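Local atomic coordinates of thioesterase (Xanthomonas campestris pv. campestris, PDB entry 2FUJ), a protein that probably hydrolyses the thioester bond of fatty acyl-CoA substrates, working as a tetramer of hotdog-fold subunits. Residues V13-R18 with E38-R43; V60-N65 with V114-D119; Y68-V73 with V106-G111; D77-L82 with R97-K102. All blocks are in the same frame, centred on the assembly; numbering follows the deposited sequence.

Contact 1 of 4, residues V13-R18 with E38-R43; sequences VPISVR and EEARVR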
loop_
_atom_site.group_PDB
_atom_site.type_symbol
_atom_site.label_atom_id
_atom_site.label_comp_id
_atom_site.label_asym_id
_atom_site.label_seq_id
_atom_site.Cartn_x
_atom_site.Cartn_y
_atom_site.Cartn_z
ATOM N N VAL A 13 -8.352 19.690 3.754
ATOM C CA VAL A 13 -8.423 18.846 2.561
ATOM C C VAL A 13 -9.306 17.605 2.636
ATOM O O VAL A 13 -9.075 16.718 3.454
ATOM C CB VAL A 13 -6.995 18.377 2.168
ATOM C CG1 VAL A 13 -7.028 17.603 0.856
ATOM C CG2 VAL A 13 -6.062 19.576 2.062
ATOM N N PRO A 14 -10.331 17.523 1.774
ATOM C CA PRO A 14 -11.191 16.340 1.808
ATOM C C PRO A 14 -10.440 15.204 1.117
ATOM O O PRO A 14 -9.864 15.398 0.051
ATOM C CB PRO A 14 -12.427 16.786 1.029
ATOM C CG PRO A 14 -11.869 17.733 0.033
ATOM C CD PRO A 14 -10.860 18.533 0.838
ATOM N N ILE A 15 -10.438 14.032 1.737
ATOM C CA ILE A 15 -9.752 12.872 1.188
ATOM C C ILE A 15 -10.708 11.696 1.188
ATOM O O ILE A 15 -11.356 11.422 2.192
ATOM C CB ILE A 15 -8.518 12.491 2.047
ATOM C CG1 ILE A 15 -7.501 13.635 2.060
ATOM C CG2 ILE A 15 -7.878 11.215 1.518
ATOM C CD1 ILE A 15 -6.269 13.432 2.948
ATOM N N SER A 16 -10.799 11.007 0.057
ATOM C CA SER A 16 -11.659 9.844 -0.048
ATOM C C SER A 16 -10.941 8.631 0.521
ATOM O O SER A 16 -9.775 8.406 0.218
ATOM C CB SER A 16 -11.990 9.547 -1.509
ATOM O OG SER A 16 -12.717 10.597 -2.095
ATOM N N VAL A 17 -11.637 7.854 1.339
ATOM C CA VAL A 17 -11.055 6.642 1.898
ATOM C C VAL A 17 -11.301 5.527 0.883
ATOM O O VAL A 17 -12.313 5.538 0.180
ATOM C CB VAL A 17 -11.716 6.260 3.248
ATOM C CG1 VAL A 17 -11.293 4.859 3.673
ATOM C CG2 VAL A 17 -11.305 7.251 4.310
ATOM N N ARG A 18 -10.375 4.577 0.803
ATOM C CA ARG A 18 -10.504 3.458 -0.117
ATOM C C ARG A 18 -10.734 2.185 0.683
ATOM O O ARG A 18 -10.284 2.066 1.816
ATOM C CB ARG A 18 -9.240 3.308 -0.968
ATOM C CG ARG A 18 -9.000 4.405 -1.984
ATOM C CD ARG A 18 -7.633 4.225 -2.610
ATOM N NE ARG A 18 -7.239 5.345 -3.463
ATOM C CZ ARG A 18 -6.032 5.475 -4.002
ATOM N NH1 ARG A 18 -5.104 4.556 -3.777
ATOM N NH2 ARG A 18 -5.750 6.519 -4.763
ATOM N N GLU A 38 -0.023 12.967 4.321
ATOM C CA GLU A 38 0.878 13.250 3.220
ATOM C C GLU A 38 0.096 13.861 2.058
ATOM O O GLU A 38 0.460 14.918 1.540
ATOM C CB GLU A 38 1.549 11.946 2.785
ATOM C CG GLU A 38 2.477 12.040 1.605
ATOM C CD GLU A 38 2.996 10.668 1.220
ATOM O OE1 GLU A 38 2.217 9.876 0.650
ATOM O OE2 GLU A 38 4.171 10.373 1.512
ATOM N N GLU A 39 -0.990 13.202 1.660
ATOM C CA GLU A 39 -1.805 13.695 0.551
ATOM C C GLU A 39 -2.267 15.126 0.815
ATOM O O GLU A 39 -2.209 15.978 -0.066
ATOM C CB GLU A 39 -3.023 12.793 0.337
ATOM C CG GLU A 39 -3.779 13.046 -0.977
ATOM C CD GLU A 39 -2.917 12.833 -2.214
ATOM O OE1 GLU A 39 -1.926 12.075 -2.134
ATOM O OE2 GLU A 39 -3.239 13.416 -3.276
ATOM N N ALA A 40 -2.720 15.387 2.036
ATOM C CA ALA A 40 -3.179 16.727 2.391
ATOM C C ALA A 40 -2.057 17.749 2.219
ATOM O O ALA A 40 -2.278 18.827 1.682
ATOM C CB ALA A 40 -3.698 16.748 3.835
ATOM N N ARG A 41 -0.848 17.409 2.657
ATOM C CA ARG A 41 0.269 18.344 2.519
ATOM C C ARG A 41 0.603 18.697 1.070
ATOM O O ARG A 41 0.830 19.868 0.742
ATOM C CB ARG A 41 1.528 17.798 3.195
ATOM C CG ARG A 41 1.439 17.676 4.698
ATOM C CD ARG A 41 2.831 17.645 5.316
ATOM N NE ARG A 41 3.652 16.582 4.749
ATOM C CZ ARG A 41 3.542 15.296 5.070
ATOM N NH1 ARG A 41 2.645 14.903 5.966
ATOM N NH2 ARG A 41 4.329 14.401 4.489
ATOM N N VAL A 42 0.646 17.692 0.199
ATOM C CA VAL A 42 0.973 17.938 -1.205
ATOM C C VAL A 42 -0.190 18.533 -2.008
ATOM O O VAL A 42 0.024 19.309 -2.946
ATOM C CB VAL A 42 1.494 16.639 -1.892
ATOM C CG1 VAL A 42 2.675 16.084 -1.105
ATOM C CG2 VAL A 42 0.392 15.601 -1.984
ATOM N N ARG A 43 -1.418 18.174 -1.655
ATOM C CA ARG A 43 -2.580 18.724 -2.346
ATOM C C ARG A 43 -2.638 20.201 -1.972
ATOM O O ARG A 43 -3.142 21.030 -2.733
ATOM C CB ARG A 43 -3.860 18.015 -1.897
ATOM C CG ARG A 43 -4.044 16.617 -2.482
ATOM C CD ARG A 43 -4.615 16.664 -3.890
ATOM N NE ARG A 43 -4.711 15.338 -4.503
ATOM C CZ ARG A 43 -5.378 15.077 -5.624
ATOM N NH1 ARG A 43 -6.014 16.055 -6.253
ATOM N NH2 ARG A 43 -5.406 13.841 -6.120
#

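Contact 2 of 4, residues V60-N65 with V114-D119; sequences VVAATN and VVVWID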
loop_
_atom_site.group_PDB
_atom_site.type_symbol
_atom_site.label_atom_id
_atom_site.label_comp_id
_atom_site.label_asym_id
_atom_site.label_seq_id
_atom_site.Cartn_x
_atom_site.Cartn_y
_atom_site.Cartn_z
ATOM N N VAL A 60 11.548 17.915 3.947
ATOM C CA VAL A 60 11.623 16.490 4.233
ATOM C C VAL A 60 11.000 16.286 5.607
ATOM O O VAL A 60 11.191 17.099 6.512
ATOM C CB VAL A 60 13.088 15.976 4.238
ATOM C CG1 VAL A 60 13.722 16.200 2.870
ATOM C CG2 VAL A 60 13.889 16.681 5.311
ATOM N N VAL A 61 10.243 15.210 5.762
ATOM C CA VAL A 61 9.601 14.926 7.037
ATOM C C VAL A 61 10.586 14.339 8.034
ATOM O O VAL A 61 11.189 13.295 7.789
ATOM C CB VAL A 61 8.431 13.949 6.859
ATOM C CG1 VAL A 61 7.925 13.493 8.214
ATOM C CG2 VAL A 61 7.318 14.621 6.084
ATOM N N ALA A 62 10.739 15.018 9.167
ATOM C CA ALA A 62 11.656 14.583 10.206
ATOM C C ALA A 62 10.968 13.681 11.215
ATOM O O ALA A 62 11.609 12.837 11.841
ATOM C CB ALA A 62 12.245 15.794 10.908
ATOM N N ALA A 63 9.659 13.861 11.373
ATOM C CA ALA A 63 8.898 13.051 12.319
ATOM C C ALA A 63 7.387 13.093 12.085
ATOM O O ALA A 63 6.842 14.102 11.643
ATOM C CB ALA A 63 9.199 13.513 13.751
ATOM N N THR A 64 6.727 11.975 12.368
ATOM C CA THR A 64 5.275 11.884 12.266
ATOM C C THR A 64 4.796 11.399 13.628
ATOM O O THR A 64 5.210 10.341 14.104
ATOM C CB THR A 64 4.794 10.899 11.169
ATOM O OG1 THR A 64 5.433 9.626 11.329
ATOM C CG2 THR A 64 5.085 11.465 9.791
ATOM N N ASN A 65 3.943 12.196 14.258
ATOM C CA ASN A 65 3.410 11.885 15.574
ATOM C C ASN A 65 1.901 11.864 15.426
ATOM O O ASN A 65 1.248 12.902 15.451
ATOM C CB ASN A 65 3.856 12.958 16.565
ATOM C CG ASN A 65 5.362 13.160 16.556
ATOM O OD1 ASN A 65 5.853 14.226 16.191
ATOM N ND2 ASN A 65 6.100 12.134 16.946
ATOM N N VAL A 114 6.546 16.937 11.738
ATOM C CA VAL A 114 7.604 17.933 11.749
ATOM C C VAL A 114 8.319 17.919 10.413
ATOM O O VAL A 114 8.840 16.891 9.993
ATOM C CB VAL A 114 8.625 17.656 12.869
ATOM C CG1 VAL A 114 9.775 18.635 12.768
ATOM C CG2 VAL A 114 7.949 17.774 14.225
ATOM N N VAL A 115 8.319 19.066 9.747
ATOM C CA VAL A 115 8.958 19.208 8.452
ATOM C C VAL A 115 10.175 20.117 8.551
ATOM O O VAL A 115 10.144 21.129 9.245
ATOM C CB VAL A 115 7.987 19.815 7.422
ATOM C CG1 VAL A 115 8.716 20.096 6.123
ATOM C CG2 VAL A 115 6.820 18.867 7.200
ATOM N N VAL A 116 11.242 19.746 7.852
ATOM C CA VAL A 116 12.468 20.532 7.856
ATOM C C VAL A 116 12.951 20.694 6.421
ATOM O O VAL A 116 12.711 19.827 5.581
ATOM C CB VAL A 116 13.586 19.839 8.694
ATOM C CG1 VAL A 116 13.117 19.615 10.121
ATOM C CG2 VAL A 116 13.970 18.514 8.054
ATOM N N TRP A 117 13.596 21.817 6.126
ATOM C CA TRP A 117 14.124 22.037 4.788
ATOM C C TRP A 117 15.621 21.840 4.905
ATOM O O TRP A 117 16.341 22.699 5.426
ATOM C CB TRP A 117 13.777 23.441 4.282
ATOM C CG TRP A 117 12.304 23.631 4.083
ATOM C CD1 TRP A 117 11.346 23.667 5.052
ATOM C CD2 TRP A 117 11.611 23.740 2.833
ATOM N NE1 TRP A 117 10.100 23.787 4.488
ATOM C CE2 TRP A 117 10.232 23.834 3.127
ATOM C CE3 TRP A 117 12.022 23.768 1.491
ATOM C CZ2 TRP A 117 9.253 23.954 2.130
ATOM C CZ3 TRP A 117 11.042 23.890 0.490
ATOM C CH2 TRP A 117 9.675 23.981 0.822
ATOM N N ILE A 118 16.061 20.674 4.441
ATOM C CA ILE A 118 17.452 20.250 4.497
ATOM C C ILE A 118 17.791 19.322 3.328
ATOM O O ILE A 118 18.006 19.771 2.192
ATOM C CB ILE A 118 17.729 19.462 5.806
ATOM C CG1 ILE A 118 17.436 20.342 7.022
ATOM C CG2 ILE A 118 19.176 18.980 5.845
ATOM C CD1 ILE A 118 17.305 19.590 8.346
ATOM N N ASP A 119 17.818 18.024 3.637
ATOM C CA ASP A 119 18.148 16.957 2.701
ATOM C C ASP A 119 19.655 17.059 2.414
ATOM O O ASP A 119 20.134 16.742 1.325
ATOM C CB ASP A 119 17.317 17.093 1.417
ATOM C CG ASP A 119 17.292 15.817 0.599
ATOM O OD1 ASP A 119 18.382 15.371 0.190
ATOM O OD2 ASP A 119 16.191 15.260 0.367
#

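Contact 3 of 4, residues Y68-V73 with V106-G111; sequences YKRPLV and VLYSDG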
loop_
_atom_site.group_PDB
_atom_site.type_symbol
_atom_site.label_atom_id
_atom_site.label_comp_id
_atom_site.label_asym_id
_atom_site.label_seq_id
_atom_site.Cartn_x
_atom_site.Cartn_y
_atom_site.Cartn_z
ATOM N N TYR A 68 -4.266 7.996 17.460
ATOM C CA TYR A 68 -5.459 7.344 16.933
ATOM C C TYR A 68 -6.559 7.426 17.983
ATOM O O TYR A 68 -6.502 6.755 19.006
ATOM C CB TYR A 68 -5.102 5.901 16.587
ATOM C CG TYR A 68 -3.917 5.834 15.645
ATOM C CD1 TYR A 68 -4.073 6.055 14.278
ATOM C CD2 TYR A 68 -2.629 5.623 16.130
ATOM C CE1 TYR A 68 -2.986 6.072 13.421
ATOM C CE2 TYR A 68 -1.530 5.641 15.278
ATOM C CZ TYR A 68 -1.712 5.866 13.924
ATOM O OH TYR A 68 -0.630 5.884 13.074
ATOM N N LYS A 69 -7.557 8.265 17.712
ATOM C CA LYS A 69 -8.664 8.505 18.633
ATOM C C LYS A 69 -9.843 7.553 18.571
ATOM O O LYS A 69 -10.373 7.137 19.607
ATOM C CB LYS A 69 -9.175 9.929 18.449
ATOM C CG LYS A 69 -8.624 10.901 19.446
ATOM C CD LYS A 69 -7.127 11.001 19.339
ATOM C CE LYS A 69 -6.608 12.051 20.289
ATOM N NZ LYS A 69 -6.803 11.691 21.728
ATOM N N ARG A 70 -10.286 7.245 17.358
ATOM C CA ARG A 70 -11.399 6.331 17.159
ATOM C C ARG A 70 -11.224 5.712 15.788
ATOM O O ARG A 70 -10.650 6.332 14.892
ATOM C CB ARG A 70 -12.740 7.059 17.258
ATOM C CG ARG A 70 -12.933 8.195 16.270
ATOM C CD ARG A 70 -14.130 9.044 16.686
ATOM N NE ARG A 70 -15.345 8.243 16.818
ATOM C CZ ARG A 70 -16.529 8.729 17.190
ATOM N NH1 ARG A 70 -16.666 10.017 17.472
ATOM N NH2 ARG A 70 -17.575 7.928 17.276
ATOM N N PRO A 71 -11.708 4.476 15.613
ATOM C CA PRO A 71 -11.593 3.764 14.343
ATOM C C PRO A 71 -12.344 4.381 13.180
ATOM O O PRO A 71 -13.451 4.898 13.334
ATOM C CB PRO A 71 -12.100 2.367 14.685
ATOM C CG PRO A 71 -13.134 2.635 15.720
ATOM C CD PRO A 71 -12.464 3.678 16.593
ATOM N N LEU A 72 -11.706 4.320 12.018
ATOM C CA LEU A 72 -12.261 4.838 10.779
ATOM C C LEU A 72 -12.597 3.644 9.899
ATOM O O LEU A 72 -11.791 2.721 9.760
ATOM C CB LEU A 72 -11.227 5.723 10.077
ATOM C CG LEU A 72 -11.463 6.085 8.606
ATOM C CD1 LEU A 72 -12.687 6.980 8.457
ATOM C CD2 LEU A 72 -10.234 6.787 8.072
ATOM N N VAL A 73 -13.789 3.644 9.322
ATOM C CA VAL A 73 -14.183 2.549 8.456
ATOM C C VAL A 73 -14.727 3.056 7.125
ATOM O O VAL A 73 -15.357 4.108 7.052
ATOM C CB VAL A 73 -15.256 1.655 9.128
ATOM C CG1 VAL A 73 -14.723 1.118 10.436
ATOM C CG2 VAL A 73 -16.532 2.447 9.365
ATOM N N VAL A 106 -16.668 14.420 14.641
ATOM C CA VAL A 106 -16.065 13.100 14.824
ATOM C C VAL A 106 -14.574 13.216 14.518
ATOM O O VAL A 106 -14.181 13.477 13.384
ATOM C CB VAL A 106 -16.699 12.049 13.888
ATOM C CG1 VAL A 106 -15.875 10.785 13.907
ATOM C CG2 VAL A 106 -18.128 11.756 14.318
ATOM N N LEU A 107 -13.753 13.035 15.548
ATOM C CA LEU A 107 -12.308 13.140 15.416
ATOM C C LEU A 107 -11.643 11.770 15.380
ATOM O O LEU A 107 -11.662 11.037 16.362
ATOM C CB LEU A 107 -11.746 13.959 16.587
ATOM C CG LEU A 107 -10.228 14.117 16.720
ATOM C CD1 LEU A 107 -9.683 14.940 15.567
ATOM C CD2 LEU A 107 -9.907 14.796 18.048
ATOM N N TYR A 108 -11.043 11.436 14.243
ATOM C CA TYR A 108 -10.378 10.155 14.098
ATOM C C TYR A 108 -8.943 10.214 14.577
ATOM O O TYR A 108 -8.408 9.227 15.066
ATOM C CB TYR A 108 -10.388 9.708 12.637
ATOM C CG TYR A 108 -11.763 9.380 12.111
ATOM C CD1 TYR A 108 -12.336 10.136 11.092
ATOM C CD2 TYR A 108 -12.478 8.301 12.613
ATOM C CE1 TYR A 108 -13.587 9.819 10.581
ATOM C CE2 TYR A 108 -13.732 7.977 12.112
ATOM C CZ TYR A 108 -14.278 8.739 11.095
ATOM O OH TYR A 108 -15.511 8.415 10.576
ATOM N N SER A 109 -8.319 11.377 14.441
ATOM C CA SER A 109 -6.926 11.511 14.840
ATOM C C SER A 109 -6.404 12.934 14.868
ATOM O O SER A 109 -6.879 13.809 14.140
ATOM C CB SER A 109 -6.049 10.675 13.896
ATOM O OG SER A 109 -4.714 11.162 13.810
ATOM N N ASP A 110 -5.431 13.157 15.744
ATOM C CA ASP A 110 -4.757 14.442 15.836
ATOM C C ASP A 110 -3.284 14.142 16.058
ATOM O O ASP A 110 -2.884 12.981 16.078
ATOM C CB ASP A 110 -5.315 15.342 16.958
ATOM C CG ASP A 110 -5.375 14.660 18.315
ATOM O OD1 ASP A 110 -4.551 13.768 18.611
ATOM O OD2 ASP A 110 -6.257 15.051 19.112
ATOM N N GLY A 111 -2.484 15.186 16.212
ATOM C CA GLY A 111 -1.056 15.017 16.387
ATOM C C GLY A 111 -0.378 15.993 15.446
ATOM O O GLY A 111 -0.953 17.027 15.111
HETATM O O HOH W 1 -8.076 6.004 14.818
HETATM O O HOH W 2 -14.725 12.379 18.284
HETATM O O HOH W 3 -15.676 5.623 10.167
#

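Contact 4 of 4, residues D77-L82 with R97-K102; sequences DILVEL and RILDQK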
loop_
_atom_site.group_PDB
_atom_site.type_symbol
_atom_site.label_atom_id
_atom_site.label_comp_id
_atom_site.label_asym_id
_atom_site.label_seq_id
_atom_site.Cartn_x
_atom_site.Cartn_y
_atom_site.Cartn_z
ATOM N N ASP A 77 -15.576 9.017 4.123
ATOM C CA ASP A 77 -14.493 9.876 3.657
ATOM C C ASP A 77 -14.160 10.886 4.751
ATOM O O ASP A 77 -15.003 11.197 5.589
ATOM C CB ASP A 77 -14.893 10.581 2.361
ATOM C CG ASP A 77 -15.220 9.602 1.251
ATOM O OD1 ASP A 77 -14.484 8.598 1.116
ATOM O OD2 ASP A 77 -16.202 9.837 0.512
ATOM N N ILE A 78 -12.938 11.405 4.721
ATOM C CA ILE A 78 -12.461 12.307 5.762
ATOM C C ILE A 78 -12.113 13.715 5.318
ATOM O O ILE A 78 -12.085 14.026 4.138
ATOM C CB ILE A 78 -11.202 11.716 6.404
ATOM C CG1 ILE A 78 -10.138 11.529 5.311
ATOM C CG2 ILE A 78 -11.534 10.392 7.062
ATOM C CD1 ILE A 78 -10.232 10.293 4.411
ATOM N N LEU A 79 -11.843 14.559 6.305
ATOM C CA LEU A 79 -11.444 15.931 6.071
ATOM C C LEU A 79 -10.166 16.125 6.863
ATOM O O LEU A 79 -10.166 15.999 8.092
ATOM C CB LEU A 79 -12.510 16.899 6.578
ATOM C CG LEU A 79 -12.109 18.360 6.419
ATOM C CD1 LEU A 79 -12.004 18.696 4.938
ATOM C CD2 LEU A 79 -13.130 19.235 7.095
ATOM N N VAL A 80 -9.070 16.414 6.174
ATOM C CA VAL A 80 -7.809 16.600 6.871
ATOM C C VAL A 80 -7.492 18.067 7.039
ATOM O O VAL A 80 -7.238 18.786 6.081
ATOM C CB VAL A 80 -6.653 15.905 6.143
ATOM C CG1 VAL A 80 -5.381 16.009 6.974
ATOM C CG2 VAL A 80 -7.000 14.461 5.916
ATOM N N GLU A 81 -7.516 18.484 8.293
ATOM C CA GLU A 81 -7.257 19.851 8.683
ATOM C C GLU A 81 -5.804 19.987 9.113
ATOM O O GLU A 81 -5.349 19.284 10.010
ATOM C CB GLU A 81 -8.197 20.203 9.829
ATOM C CG GLU A 81 -8.063 21.591 10.383
ATOM C CD GLU A 81 -9.129 21.864 11.422
ATOM O OE1 GLU A 81 -10.302 22.070 11.037
ATOM O OE2 GLU A 81 -8.799 21.850 12.624
ATOM N N LEU A 82 -5.085 20.891 8.460
ATOM C CA LEU A 82 -3.684 21.134 8.772
ATOM C C LEU A 82 -3.501 22.562 9.283
ATOM O O LEU A 82 -4.090 23.497 8.755
ATOM C CB LEU A 82 -2.826 20.942 7.523
ATOM C CG LEU A 82 -2.873 19.571 6.856
ATOM C CD1 LEU A 82 -1.958 19.571 5.643
ATOM C CD2 LEU A 82 -2.442 18.499 7.851
ATOM N N ARG A 97 -5.833 17.392 12.288
ATOM C CA ARG A 97 -7.046 16.835 12.851
ATOM C C ARG A 97 -7.705 16.142 11.670
ATOM O O ARG A 97 -8.012 16.786 10.674
ATOM C CB ARG A 97 -7.981 17.924 13.381
ATOM C CG ARG A 97 -7.446 18.699 14.566
ATOM C CD ARG A 97 -8.602 19.339 15.340
ATOM N NE ARG A 97 -9.497 20.052 14.436
ATOM C CZ ARG A 97 -10.791 20.274 14.660
ATOM N NH1 ARG A 97 -11.372 19.844 15.772
ATOM N NH2 ARG A 97 -11.508 20.922 13.757
ATOM N N ILE A 98 -7.876 14.831 11.764
ATOM C CA ILE A 98 -8.527 14.084 10.698
ATOM C C ILE A 98 -9.967 13.882 11.163
ATOM O O ILE A 98 -10.231 13.173 12.129
ATOM C CB ILE A 98 -7.818 12.741 10.452
ATOM C CG1 ILE A 98 -6.398 13.010 9.932
ATOM C CG2 ILE A 98 -8.609 11.903 9.451
ATOM C CD1 ILE A 98 -5.462 11.804 9.963
ATOM N N LEU A 99 -10.895 14.543 10.476
ATOM C CA LEU A 99 -12.307 14.482 10.844
ATOM C C LEU A 99 -13.164 13.758 9.824
ATOM O O LEU A 99 -12.754 13.536 8.692
ATOM C CB LEU A 99 -12.853 15.904 11.008
ATOM C CG LEU A 99 -11.931 16.885 11.734
ATOM C CD1 LEU A 99 -12.305 18.312 11.364
ATOM C CD2 LEU A 99 -12.002 16.648 13.232
ATOM N N ASP A 100 -14.376 13.410 10.236
ATOM C CA ASP A 100 -15.306 12.734 9.346
ATOM C C ASP A 100 -15.987 13.803 8.489
ATOM O O ASP A 100 -16.457 14.805 9.015
ATOM C CB ASP A 100 -16.358 12.000 10.164
ATOM C CG ASP A 100 -17.250 11.141 9.315
ATOM O OD1 ASP A 100 -16.946 9.941 9.164
ATOM O OD2 ASP A 100 -18.250 11.676 8.790
ATOM N N GLN A 101 -16.050 13.590 7.181
ATOM C CA GLN A 101 -16.673 14.568 6.295
ATOM C C GLN A 101 -18.136 14.864 6.610
ATOM O O GLN A 101 -18.583 16.009 6.501
ATOM C CB GLN A 101 -16.560 14.124 4.830
ATOM C CG GLN A 101 -15.254 14.491 4.169
ATOM C CD GLN A 101 -15.221 14.130 2.695
ATOM O OE1 GLN A 101 -14.153 14.054 2.088
ATOM N NE2 GLN A 101 -16.394 13.916 2.111
ATOM N N LYS A 102 -18.881 13.841 7.007
ATOM C CA LYS A 102 -20.298 14.017 7.300
ATOM C C LYS A 102 -20.584 14.593 8.681
ATOM O O LYS A 102 -21.648 15.160 8.916
ATOM C CB LYS A 102 -21.034 12.690 7.099
ATOM C CG LYS A 102 -20.936 12.173 5.662
ATOM C CD LYS A 102 -21.813 10.961 5.432
ATOM C CE LYS A 102 -21.385 9.782 6.301
ATOM N NZ LYS A 102 -20.002 9.306 6.015
HETATM O O HOH W 4 -18.380 10.008 3.605
HETATM O O HOH W 5 -17.652 10.420 6.130
#

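Contact 1 of 4, residues V13-R18 with E38-R43
Val13 and Ile15 of the edge strand 9-15 turn their side chains onto Ala40 of helix 30-47, the long helix that the curved antiparallel sheet wraps in a hotdog fold. Strand 13-15 and helix 38-43 run at 133° to each other, their axes 8.8 Å apart. At the centre of the contact Val13 CB lies 4.0 Å from Ala40 CB. Val13 CG1, anti to the backbone N (chi1 -175°), reaches CB of Arg43 at 4.2 Å, three residues further on, while Val13 CG2 rests near the carbonyl O of Ala40. Ile15 touches with its tip, CD1 lying 4.2 Å from Ala40 N and equally near Glu39 CB, and its chain also packs on Ile78 and Val80 of the next strand. The contact is thus apolar at its centre, with charge set to one side. Glu39 and Arg43 meet the strand through their CB atoms and carry their charged ends elsewhere, toward the second subunit: Glu39 OE1 accepts from Trp19 N of the second subunit, and Arg43 NH2 forms a salt bridge with Asp77 of that same neighbouring chain. Within the helix the two are joined by a nearly straight bond (172°) in the guanidinium plane, in which Arg43 NE donates to the anti lone pair of Glu39 OE2 at 2.7 Å.

Contact 2 of 4, residues V60-N65 with V114-D119
A classic beta bulge joins strand 58-68 to its antiparallel neighbour 107-116, with Ala62 and Ala63 together facing the single residue Val114. Val114 O receives Ala62 N at 2.8 Å and Ala63 N more weakly at 3.4 Å, so one carbonyl serves two successive amides. Val114 N returns a bond to Ala63 O. Before the bulge the ladder is regular: Val60 and Val116 form a hydrogen-bonded pair, exchanging N-H and C=O in both directions, and Val61 with Val115 is the non-hydrogen-bonded pair between. In the hotdog sheet strand 58-68 is the outermost strand on one side within its own chain, yet the sheet does not stop there, because Ala63, Thr64 and Asn65 pair with an antiparallel strand of the third subunit. The side chains divide between two faces. Val61 and Val115 share the face on which Val61 also packs against Arg41 of helix 30-47; their CG2 methyls are 4.4 Å apart. On the other face Val60 and Val116 cross obliquely. Each has CG1 anti to its carbonyl carbon (chi1 -61° and -58°) and CG2 between the backbone N and the carbonyl carbon, and the two CG2 methyls meet at 3.3 Å, tighter than usual van der Waals contact. Beside them Ala62 CB meets Val116 CG1 at 4.0 Å. After Val116 the chain turns a corner at Trp117, and beyond it the side chain of Asp119 crosses that of Val60 at about a right angle, its OD2 3.6 Å from Val60 CG1.

Contact 3 of 4, residues Y68-V73 with V106-G111
The ring of Tyr108 lies under Leu72, whose CD1 methyl makes a CH-pi contact over one face, 3.8 Å from the ring centroid and displaced toward CZ and CE1. Leu72 crosses the tyrosine at about a right angle. Val106 CG1 is over the opposite face, toward the rim, and Arg70 O sits at the edge in the ring plane, 3.5 Å from Tyr108 CD2. Pro71 O is also near the plane, 3.3 Å from Tyr108 CE2. Arg70, its chain bent at chi3, has Val106 CG1 over one face of its guanidinium, 3.7 Å from Arg70 NH1, while its CG and CD press on the carbonyl of Leu107. The loop that follows strand 58-68 is thereby held against strand 107-116 of the hotdog sheet, where Tyr108 and Ser109 form a classic bulge opposite Ile98. Direct backbone bonding is sparse: Lys69 N donates to Tyr108 O at 2.9 Å from above the carbonyl plane. Water 1 donates to that same oxygen and to Arg70 O, and water 2 links Arg70 NH1 with Leu107 N. Further on, Lys69 reaches Asp110 and touches its carboxylate through CE, while Asp110 OD1 is bonded to Asn67. Lys69 NZ stays 4.3 Å from Asp110 OD2, too far for a salt bridge, so their attraction is probably modest. The phenol is bound more firmly: Tyr108 OH is hydrogen-bonded to Asp100 and accepts from water 3, which in turn takes the N-H of Val73, coupling loop and sheet through one hydroxyl.

Contact 4 of 4, residues D77-L82 with R97-K102
Ile78, Val80 and Ile98 form the apolar centre of this beta hairpin, strands 78-87 and 91-100 of the hotdog sheet, on the face that meets helix 30-47 through Val80 and Ile98. Ile78 and Ile98 lie side by side and point the same way, Ile78 CB 4.0 Å from Ile98 CG2, and Val80 CG2 approaches Ile98 CG1. Leu79 and Leu99 pair on the other face. Four antiparallel bonds stitch the backbones, Leu79 with Leu99 and Glu81 with Arg97, each pair bonded in both directions. Just outside the ladder, Gln101 N donates to Asp77 O at 3.1 Å. Water 5 also donates to that oxygen and accepts from Lys102 NZ. Asp100 OD2 takes the N-H of Lys102 in an Asx turn. On the leucine face, Leu99 CD2 lies 4.0 Å above the centre of the Arg97 guanidinium. Glu81 extends beside Arg97, which bends at chi3 (-49°) to grip it side-on, the carboxylate and guanidinium planes 30° apart. Arg97 NH2 donates almost straight to Glu81 OE1 at 3.2 Å, and Arg97 NE meets Glu81 OE2 from above the carboxylate plane at 2.6 Å.

In the fold
Contacts 1 and 4 are buried and lie on neighbouring strands, 9-15 and 78-87, whose backbones bond to each other; Ile15 CD1 packs on Val80 CG2, so the helix and the hairpin share one apolar layer. Contact 3, partly buried, adjoins contact 4 through strands 91-100 and 107-116, where Leu107 packs on Leu99. Contact 2 is a surface contact on the opposite side of the chain's centre from contacts 3 and 4, although it uses the same strand 107-116 as contact 3. Chemistry follows place: apolar packing between the segments in contact 1, backbone ladders in 2 and 4, with a salt bridge added in 4, and water-mediated links in 3, where a loop replaces a regular strand.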